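Local coordinates for zinc-binding protein TroA (Treponema pallidum, PDB 1K0F), which binds zinc with high affinity in the periplasm and delivers it to the membrane permease of the TroABC transporter for import, at residues 197-202 against 225-230. Residues are numbered along the deposited sequence; the frame is centred on the assembly and turned at random.
Sequences HDMQEL and VEALRD
Leu-228 of helix 225-233 projects between Met-199 and Leu-202, which lie one turn apart on helix 196-208. Its two methyls divide the work: CD2 meets CD2 of Leu-202 at 3.5 Å, where the two side chains cross at about a right angle, while CD1 rests on the backbone of the partner helix, 4.0 Å from the carbonyl O of Met-199. Met-199 reaches across to the backbone of helix 225-233. Its CG is anti to the backbone N (chi1 172°) and the chain stays extended to the sulfur, with SD 3.9 Å from CA of Leu-228. The bend at chi3 (-56°) then carries the terminal methyl to Ala-227, whose CB lies 4.2 Å from Met-199 CE. The contact between the two segments is thus apolar, and partly buried: both leucines are enclosed, whereas Met-199 and Ala-227 lie nearer the solvent. Leu-185 touches Met-199, Leu-202 and Leu-228 from a loop, and Leu-228 also reaches Ala-203 and Ile-206 farther along helix 196-208. The side chain of Leu-202 lies about 9 Å from that of His-168, one of the zinc-binding residues, whose site is empty in this metal-free structure. With axes 9.6 Å apart at closest approach and crossing at -55°, this is helix-to-helix packing in the C-terminal alpha/beta lobe of a cluster 9 solute-binding protein.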
loop_
_atom_site.group_PDB
_atom_site.type_symbol
_atom_site.label_atom_id
_atom_site.label_comp_id
_atom_site.label_asym_id
_atom_site.label_seq_id
_atom_site.Cartn_x
_atom_site.Cartn_y
_atom_site.Cartn_z
ATOM N N HIS A 197 21.199 -4.842 -15.667
ATOM C CA HIS A 197 21.160 -6.305 -15.652
ATOM C C HIS A 197 19.811 -6.781 -15.137
ATOM O O HIS A 197 19.250 -7.746 -15.637
ATOM C CB HIS A 197 22.257 -6.867 -14.741
ATOM C CG HIS A 197 21.777 -7.936 -13.802
ATOM N ND1 HIS A 197 20.975 -7.669 -12.713
ATOM C CD2 HIS A 197 21.986 -9.277 -13.791
ATOM C CE1 HIS A 197 20.711 -8.795 -12.071
ATOM N NE2 HIS A 197 21.312 -9.786 -12.707
ATOM N N ASP A 198 19.302 -6.106 -14.118
ATOM C CA ASP A 198 18.019 -6.467 -13.546
ATOM C C ASP A 198 16.872 -6.271 -14.543
ATOM O O ASP A 198 16.069 -7.177 -14.741
ATOM C CB ASP A 198 17.775 -5.651 -12.276
ATOM C CG ASP A 198 18.625 -6.128 -11.109
ATOM O OD1 ASP A 198 18.541 -7.321 -10.752
ATOM O OD2 ASP A 198 19.381 -5.310 -10.546
ATOM N N MET A 199 16.795 -5.103 -15.180
ATOM C CA MET A 199 15.727 -4.841 -16.154
ATOM C C MET A 199 15.823 -5.822 -17.305
ATOM O O MET A 199 14.820 -6.348 -17.779
ATOM C CB MET A 199 15.820 -3.420 -16.713
ATOM C CG MET A 199 14.853 -3.161 -17.860
ATOM S SD MET A 199 14.793 -1.436 -18.390
ATOM C CE MET A 199 14.378 -0.592 -16.853
ATOM N N GLN A 200 17.050 -6.031 -17.767
ATOM C CA GLN A 200 17.340 -6.955 -18.850
ATOM C C GLN A 200 16.642 -8.283 -18.596
ATOM O O GLN A 200 15.818 -8.734 -19.390
ATOM C CB GLN A 200 18.844 -7.193 -18.921
ATOM C CG GLN A 200 19.414 -7.079 -20.302
ATOM C CD GLN A 200 19.341 -5.671 -20.825
ATOM O OE1 GLN A 200 18.456 -5.331 -21.614
ATOM N NE2 GLN A 200 20.274 -4.834 -20.387
ATOM N N GLU A 201 16.992 -8.906 -17.478
ATOM C CA GLU A 201 16.423 -10.188 -17.095
ATOM C C GLU A 201 14.905 -10.119 -17.078
ATOM O O GLU A 201 14.234 -10.916 -17.725
ATOM C CB GLU A 201 16.955 -10.602 -15.719
ATOM C CG GLU A 201 18.469 -10.466 -15.595
ATOM C CD GLU A 201 19.062 -11.283 -14.461
ATOM O OE1 GLU A 201 19.670 -12.339 -14.747
ATOM O OE2 GLU A 201 18.927 -10.867 -13.286
ATOM N N LEU A 202 14.367 -9.159 -16.339
ATOM C CA LEU A 202 12.928 -9.004 -16.247
ATOM C C LEU A 202 12.305 -8.843 -17.626
ATOM O O LEU A 202 11.232 -9.378 -17.902
ATOM C CB LEU A 202 12.585 -7.796 -15.386
ATOM C CG LEU A 202 11.113 -7.732 -14.986
ATOM C CD1 LEU A 202 10.673 -9.088 -14.457
ATOM C CD2 LEU A 202 10.917 -6.653 -13.942
ATOM N N VAL A 225 9.022 1.621 -15.946
ATOM C CA VAL A 225 8.328 0.449 -16.465
ATOM C C VAL A 225 8.187 0.522 -17.989
ATOM O O VAL A 225 8.373 -0.481 -18.682
ATOM C CB VAL A 225 6.925 0.287 -15.824
ATOM C CG1 VAL A 225 5.994 -0.480 -16.776
ATOM C CG2 VAL A 225 7.050 -0.447 -14.495
ATOM N N GLU A 226 7.855 1.700 -18.512
ATOM C CA GLU A 226 7.709 1.870 -19.953
ATOM C C GLU A 226 9.016 1.521 -20.635
ATOM O O GLU A 226 9.033 1.157 -21.809
ATOM C CB GLU A 226 7.358 3.311 -20.296
ATOM C CG GLU A 226 6.138 3.830 -19.599
ATOM C CD GLU A 226 5.397 4.839 -20.435
ATOM O OE1 GLU A 226 6.051 5.608 -21.184
ATOM O OE2 GLU A 226 4.151 4.868 -20.357
ATOM N N ALA A 227 10.114 1.653 -19.897
ATOM C CA ALA A 227 11.434 1.351 -20.430
ATOM C C ALA A 227 11.580 -0.157 -20.462
ATOM O O ALA A 227 12.175 -0.727 -21.373
ATOM C CB ALA A 227 12.507 1.966 -19.552
ATOM N N LEU A 228 11.028 -0.800 -19.446
ATOM C CA LEU A 228 11.072 -2.243 -19.370
ATOM C C LEU A 228 10.222 -2.707 -20.530
ATOM O O LEU A 228 10.591 -3.615 -21.258
ATOM C CB LEU A 228 10.472 -2.726 -18.051
ATOM C CG LEU A 228 10.039 -4.191 -17.960
ATOM C CD1 LEU A 228 11.106 -5.113 -18.559
ATOM C CD2 LEU A 228 9.788 -4.537 -16.496
ATOM N N ARG A 229 9.087 -2.048 -20.706
ATOM C CA ARG A 229 8.168 -2.376 -21.782
ATOM C C ARG A 229 8.896 -2.417 -23.127
ATOM O O ARG A 229 8.701 -3.345 -23.913
ATOM C CB ARG A 229 7.037 -1.347 -21.830
ATOM C CG ARG A 229 5.751 -1.877 -22.414
ATOM C CD ARG A 229 5.634 -1.546 -23.884
ATOM N NE ARG A 229 6.359 -0.326 -24.227
ATOM C CZ ARG A 229 6.156 0.852 -23.640
ATOM N NH1 ARG A 229 5.249 0.968 -22.679
ATOM N NH2 ARG A 229 6.850 1.917 -24.012
ATOM N N ASP A 230 9.736 -1.410 -23.384
ATOM C CA ASP A 230 10.507 -1.330 -24.626
ATOM C C ASP A 230 11.572 -2.408 -24.679
ATOM O O ASP A 230 11.868 -2.945 -25.744
ATOM C CB ASP A 230 11.183 0.020 -24.739
ATOM C CG ASP A 230 10.208 1.138 -24.693
ATOM O OD1 ASP A 230 9.008 0.865 -24.920
ATOM O OD2 ASP A 230 10.639 2.278 -24.431
#